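PDB 2QNT: uncharacterized protein Atu1872 from Agrobacterium tumefaciens, which is of unknown function but is related to the glyoxalase/bleomycin resistance protein/dioxygenase family and forms a two-chain assembly. Local coordinates for residues 52-57 and 69-74; 24-29 and 48-53. One frame throughout, in Å; residues are numbered along the deposited sequence.

Interaction 1: 52-57 and 69-74; sequences EGRSLE and EAYGRR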
loop_
_atom_site.group_PDB
_atom_site.type_symbol
_atom_site.label_atom_id
_atom_site.label_comp_id
_atom_site.label_asym_id
_atom_site.label_seq_id
_atom_site.Cartn_x
_atom_site.Cartn_y
_atom_site.Cartn_z
ATOM N N GLU A 52 -0.793 13.559 -3.570
ATOM C CA GLU A 52 0.099 14.608 -3.093
ATOM C C GLU A 52 0.027 14.618 -1.574
ATOM O O GLU A 52 -1.060 14.609 -0.998
ATOM C CB GLU A 52 -0.259 15.939 -3.722
ATOM C CG GLU A 52 0.767 17.035 -3.424
ATOM C CD GLU A 52 0.562 17.688 -2.070
ATOM O OE1 GLU A 52 -0.595 17.853 -1.664
ATOM O OE2 GLU A 52 1.557 18.051 -1.397
ATOM N N GLY A 53 1.181 14.640 -0.928
ATOM C CA GLY A 53 1.246 14.295 0.486
ATOM C C GLY A 53 0.712 15.362 1.419
ATOM O O GLY A 53 0.025 15.047 2.381
ATOM N N ARG A 54 1.051 16.624 1.186
ATOM C CA ARG A 54 0.638 17.661 2.131
ATOM C C ARG A 54 -0.877 17.802 2.192
ATOM O O ARG A 54 -1.434 17.951 3.281
ATOM C CB ARG A 54 1.304 19.000 1.832
ATOM C CG ARG A 54 2.812 18.878 1.886
ATOM C CD ARG A 54 3.557 20.113 2.198
ATOM N NE ARG A 54 3.302 20.574 3.558
ATOM C CZ ARG A 54 3.924 21.596 4.136
ATOM N NH1 ARG A 54 4.870 22.258 3.485
ATOM N NH2 ARG A 54 3.608 21.948 5.376
ATOM N N SER A 55 -1.549 17.739 1.052
ATOM C CA SER A 55 -3.003 17.841 1.043
ATOM C C SER A 55 -3.645 16.672 1.754
ATOM O O SER A 55 -4.589 16.863 2.506
ATOM C CB SER A 55 -3.554 17.962 -0.377
ATOM O OG SER A 55 -3.181 16.895 -1.198
ATOM N N LEU A 56 -3.149 15.455 1.555
ATOM C CA LEU A 56 -3.737 14.323 2.268
ATOM C C LEU A 56 -3.389 14.356 3.759
ATOM O O LEU A 56 -4.252 14.043 4.581
ATOM C CB LEU A 56 -3.333 13.001 1.621
ATOM C CG LEU A 56 -4.047 11.763 2.156
ATOM C CD1 LEU A 56 -5.584 11.940 2.265
ATOM C CD2 LEU A 56 -3.679 10.567 1.285
ATOM N N GLU A 57 -2.170 14.751 4.134
ATOM C CA GLU A 57 -1.850 14.930 5.562
ATOM C C GLU A 57 -2.799 15.923 6.199
ATOM O O GLU A 57 -3.266 15.708 7.326
ATOM C CB GLU A 57 -0.424 15.410 5.778
ATOM C CG GLU A 57 0.658 14.404 5.546
ATOM C CD GLU A 57 2.036 14.950 5.929
ATOM O OE1 GLU A 57 2.196 15.336 7.120
ATOM O OE2 GLU A 57 2.924 14.942 5.052
ATOM N N GLU A 69 11.257 15.272 5.175
ATOM C CA GLU A 69 12.136 14.354 4.504
ATOM C C GLU A 69 11.317 13.698 3.414
ATOM O O GLU A 69 10.095 13.826 3.367
ATOM C CB GLU A 69 12.712 13.307 5.474
ATOM C CG GLU A 69 11.678 12.521 6.290
ATOM C CD GLU A 69 12.258 11.309 7.015
ATOM O OE1 GLU A 69 13.305 10.776 6.591
ATOM O OE2 GLU A 69 11.646 10.884 8.017
ATOM N N ALA A 70 12.011 13.021 2.516
ATOM C CA ALA A 70 11.368 12.285 1.446
ATOM C C ALA A 70 10.338 11.362 2.048
ATOM O O ALA A 70 10.524 10.839 3.134
ATOM C CB ALA A 70 12.402 11.476 0.652
ATOM N N TYR A 71 9.242 11.154 1.321
ATOM C CA TYR A 71 8.179 10.249 1.807
ATOM C C TYR A 71 8.595 8.790 1.843
ATOM O O TYR A 71 8.014 7.991 2.560
ATOM C CB TYR A 71 6.908 10.442 0.969
ATOM C CG TYR A 71 6.132 11.659 1.334
ATOM C CD1 TYR A 71 5.661 11.850 2.633
ATOM C CD2 TYR A 71 5.855 12.643 0.405
ATOM C CE1 TYR A 71 4.950 12.961 2.973
ATOM C CE2 TYR A 71 5.128 13.754 0.727
ATOM C CZ TYR A 71 4.699 13.929 2.035
ATOM O OH TYR A 71 3.957 15.041 2.414
ATOM N N GLY A 72 9.571 8.411 1.052
ATOM C CA GLY A 72 10.081 7.058 1.129
ATOM C C GLY A 72 10.851 6.759 2.388
ATOM O O GLY A 72 11.867 7.405 2.648
ATOM N N ARG A 73 10.378 5.807 3.199
ATOM C CA ARG A 73 10.867 5.660 4.584
ATOM C C ARG A 73 11.086 4.206 5.046
ATOM O O ARG A 73 10.994 3.909 6.218
ATOM C CB ARG A 73 9.960 6.449 5.551
ATOM C CG ARG A 73 10.073 7.940 5.362
ATOM C CD ARG A 73 9.026 8.788 6.108
ATOM N NE ARG A 73 8.977 10.134 5.533
ATOM C CZ ARG A 73 8.088 11.087 5.809
ATOM N NH1 ARG A 73 7.136 10.902 6.717
ATOM N NH2 ARG A 73 8.176 12.279 5.209
ATOM N N ARG A 74 11.406 3.343 4.099
ATOM C CA ARG A 74 11.735 1.905 4.314
ATOM C C ARG A 74 10.788 1.206 5.285
ATOM O O ARG A 74 11.198 0.405 6.105
ATOM C CB ARG A 74 13.230 1.673 4.676
ATOM C CG ARG A 74 14.235 2.173 3.594
ATOM C CD ARG A 74 15.580 1.487 3.712
ATOM N NE ARG A 74 16.555 2.156 2.895
ATOM C CZ ARG A 74 17.804 1.751 2.803
ATOM N NH1 ARG A 74 18.242 0.709 3.503
ATOM N NH2 ARG A 74 18.617 2.430 2.037
#
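Y71 and E57 reach toward one another with similar first torsions: each CG lies beside its own backbone N and opposite the carbonyl carbon (chi1 -78° in Y71, -73° in E57). Beyond CG the glutamate chain runs on extended, and the two side chains come from opposite directions and meet at the phenol oxygen. Y71 OH donates to E57 OE2 over 2.8 Å, entering nearly along the C-O axis; the oxygen lies in the plane of the ring, at its edge, while the carboxylate is turned 83° to that plane. G53 opens the helix where the phenol arrives. Its CA lies 3.4 Å from Y71 OH, so the phenol oxygen comes right up to the backbone of the first turn, at a residue with no side chain in between. E52, at the N-cap, accepts from S55 N through OE1 (2.9 Å) and from R54 N through OE2, securing the first turn beside the tyrosine. On the loop side, R73 NE donates to A70 O at 2.9 Å, closing a side-chain to backbone bond across the loop that carries Y71. Since E57 OE2 also accepts from the side-chain amide of Q68, two donors grip one oxygen of a buried glutamate, which would be expected to favour the charged form.

Interaction 2: 24-29 and 48-53; sequences SFYRDR and FAIHEG
Y26 and F48 carry the aromatic part of this contact. Their side chains cross at about a right angle, with ring centroids 4.7 Å apart and planes inclined at 50°, an oblique pairing. F48 CE1 sits over the centre of the Y26 ring, 3.4 Å from Y26 CE2, and F48 CZ comes to 3.6 Å from Y26 CZ. F48 points its side chain toward the helix, and CG, opposite the backbone N (chi1 -173°), carries the ring onto the Y26 face. The other face of Y26 is taken by F25 of the same helix, whose CD2 lies 3.9 Å above the ring plane, again over the centre. A flat ring suits such a slot, since it offers two broad surfaces to two aromatic neighbours.

The aliphatic part is slighter: the methyl CG2 of I50 approaches Y26 CE1 obliquely at 4.1 Å. A beta-branched isoleucine fits here, able to lie in an extended strand while turning a methyl toward the helix.

No hydrogen bond joins the two segments. The polar end of the tyrosine is nevertheless provided for, because its hydroxyl is hydrogen-bonded to the carboxylate of D116. Tyrosine thus combines an apolar ring for the interior with an oxygen that meets a polar partner.

Helix 19-29 here packs on strand 49-52, which lies between strands 7-16 and 41-44 in its sheet. F44 of strand 41-44 and I122 of strand 121-126 in the other sheet also touch Y26, while F48 meets F80 edge-to-face and F9 of the second subunit, placing the aromatic cluster where helix, both sheets and the neighbouring chain converge.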
loop_
_atom_site.group_PDB
_atom_site.type_symbol
_atom_site.label_atom_id
_atom_site.label_comp_id
_atom_site.label_asym_id
_atom_site.label_seq_id
_atom_site.Cartn_x
_atom_site.Cartn_y
_atom_site.Cartn_z
ATOM N N SER A 24 3.656 10.633 -14.014
ATOM C CA SER A 24 4.451 10.371 -15.205
ATOM C C SER A 24 5.367 9.152 -15.014
ATOM O O SER A 24 5.535 8.345 -15.903
ATOM C CB SER A 24 5.271 11.602 -15.584
ATOM O OG SER A 24 4.435 12.692 -15.929
ATOM N N PHE A 25 5.962 9.014 -13.832
ATOM C CA PHE A 25 6.775 7.837 -13.533
ATOM C C PHE A 25 5.959 6.537 -13.633
ATOM O O PHE A 25 6.349 5.582 -14.336
ATOM C CB PHE A 25 7.342 7.983 -12.126
ATOM C CG PHE A 25 8.148 6.811 -11.662
ATOM C CD1 PHE A 25 9.463 6.716 -12.007
ATOM C CD2 PHE A 25 7.602 5.830 -10.868
ATOM C CE1 PHE A 25 10.232 5.666 -11.576
ATOM C CE2 PHE A 25 8.367 4.761 -10.466
ATOM C CZ PHE A 25 9.691 4.706 -10.801
ATOM N N TYR A 26 4.836 6.486 -12.913
ATOM C CA TYR A 26 4.047 5.237 -12.862
ATOM C C TYR A 26 3.405 4.904 -14.197
ATOM O O TYR A 26 3.337 3.732 -14.585
ATOM C CB TYR A 26 3.030 5.271 -11.703
ATOM C CG TYR A 26 3.668 5.047 -10.356
ATOM C CD1 TYR A 26 3.915 6.083 -9.469
ATOM C CD2 TYR A 26 4.041 3.782 -9.988
ATOM C CE1 TYR A 26 4.504 5.857 -8.254
ATOM C CE2 TYR A 26 4.633 3.524 -8.787
ATOM C CZ TYR A 26 4.878 4.561 -7.891
ATOM O OH TYR A 26 5.476 4.260 -6.675
ATOM N N ARG A 27 2.947 5.926 -14.920
ATOM C CA ARG A 27 2.331 5.720 -16.249
ATOM C C ARG A 27 3.403 5.501 -17.322
ATOM O O ARG A 27 3.311 4.509 -18.065
ATOM C CB ARG A 27 1.358 6.866 -16.617
ATOM C CG ARG A 27 0.446 6.575 -17.843
ATOM C CD ARG A 27 -0.380 7.809 -18.250
ATOM N NE ARG A 27 0.500 8.966 -18.369
ATOM C CZ ARG A 27 0.153 10.240 -18.155
ATOM N NH1 ARG A 27 1.070 11.185 -18.288
ATOM N NH2 ARG A 27 -1.088 10.590 -17.817
ATOM N N ASP A 28 4.437 6.349 -17.393
ATOM C CA ASP A 28 5.442 6.243 -18.511
ATOM C C ASP A 28 6.497 5.169 -18.342
ATOM O O ASP A 28 6.935 4.548 -19.313
ATOM C CB ASP A 28 6.275 7.526 -18.746
ATOM C CG ASP A 28 5.464 8.709 -19.217
ATOM O OD1 ASP A 28 4.225 8.573 -19.391
ATOM O OD2 ASP A 28 6.101 9.781 -19.359
ATOM N N ARG A 29 6.973 4.994 -17.112
ATOM C CA ARG A 29 8.042 4.048 -16.882
ATOM C C ARG A 29 7.460 2.707 -16.505
ATOM O O ARG A 29 7.868 1.716 -17.074
ATOM C CB ARG A 29 9.107 4.549 -15.873
ATOM C CG ARG A 29 9.860 5.791 -16.287
ATOM C CD ARG A 29 10.521 5.634 -17.640
ATOM N NE ARG A 29 11.414 6.728 -17.972
ATOM C CZ ARG A 29 11.949 6.904 -19.167
ATOM N NH1 ARG A 29 11.707 6.047 -20.149
ATOM N NH2 ARG A 29 12.752 7.928 -19.370
ATOM N N PHE A 48 -3.772 0.484 -7.582
ATOM C CA PHE A 48 -2.734 1.334 -7.042
ATOM C C PHE A 48 -3.218 2.785 -7.118
ATOM O O PHE A 48 -4.035 3.141 -7.960
ATOM C CB PHE A 48 -1.463 1.161 -7.878
ATOM C CG PHE A 48 -0.256 1.852 -7.323
ATOM C CD1 PHE A 48 0.343 2.912 -8.014
ATOM C CD2 PHE A 48 0.244 1.527 -6.076
ATOM C CE1 PHE A 48 1.428 3.572 -7.514
ATOM C CE2 PHE A 48 1.330 2.198 -5.562
ATOM C CZ PHE A 48 1.921 3.238 -6.282
ATOM N N ALA A 49 -2.728 3.603 -6.195
ATOM C CA ALA A 49 -3.085 5.016 -6.156
ATOM C C ALA A 49 -1.968 5.821 -5.533
ATOM O O ALA A 49 -1.129 5.256 -4.869
ATOM C CB ALA A 49 -4.363 5.232 -5.371
ATOM N N ILE A 50 -1.940 7.126 -5.824
ATOM C CA ILE A 50 -0.949 8.047 -5.246
ATOM C C ILE A 50 -1.666 9.336 -4.892
ATOM O O ILE A 50 -2.650 9.703 -5.538
ATOM C CB ILE A 50 0.213 8.350 -6.234
ATOM C CG1 ILE A 50 -0.326 8.822 -7.591
ATOM C CG2 ILE A 50 1.128 7.146 -6.420
ATOM C CD1 ILE A 50 0.742 9.237 -8.658
ATOM N N HIS A 51 -1.155 10.054 -3.891
ATOM C CA HIS A 51 -1.755 11.328 -3.505
ATOM C C HIS A 51 -0.676 12.315 -3.122
ATOM O O HIS A 51 0.279 11.950 -2.439
ATOM C CB HIS A 51 -2.687 11.148 -2.287
ATOM C CG HIS A 51 -3.765 12.191 -2.097
ATOM N ND1 HIS A 51 -3.530 13.540 -1.883
ATOM C CD2 HIS A 51 -5.112 12.040 -2.044
ATOM C CE1 HIS A 51 -4.693 14.163 -1.700
ATOM N NE2 HIS A 51 -5.671 13.278 -1.820
ATOM N N GLU A 52 -0.793 13.559 -3.570
ATOM C CA GLU A 52 0.099 14.608 -3.093
ATOM C C GLU A 52 0.027 14.618 -1.574
ATOM O O GLU A 52 -1.060 14.609 -0.998
ATOM C CB GLU A 52 -0.259 15.939 -3.722
ATOM C CG GLU A 52 0.767 17.035 -3.424
ATOM C CD GLU A 52 0.562 17.688 -2.070
ATOM O OE1 GLU A 52 -0.595 17.853 -1.664
ATOM O OE2 GLU A 52 1.557 18.051 -1.397
ATOM N N GLY A 53 1.181 14.640 -0.928
ATOM C CA GLY A 53 1.246 14.295 0.486
ATOM C C GLY A 53 0.712 15.362 1.419
ATOM O O GLY A 53 0.025 15.047 2.381
#

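How the interactions relate
The centres of interactions 1 and 2 lie 13 Å apart, and E52 and G53 belong to both. Along the chain, helix 19-29 comes first, then strand 49-52, which runs directly into helix 53-61, and finally the loop before strand 76-82. Interaction 2 therefore ties the strand back to an earlier helix, whereas interaction 1 ties the following helix forward to a later loop. They also touch directly, L56 CB packing 3.6 Å from H51 ND1. Each four-stranded sheet has the strand order 1-4-3-2, a pattern of the paired beta-alpha-beta-beta-beta modules of glyoxalase-like folds; interaction 2 lies within the first module, whereas interaction 1 joins the helix after it to the loop leading into the second.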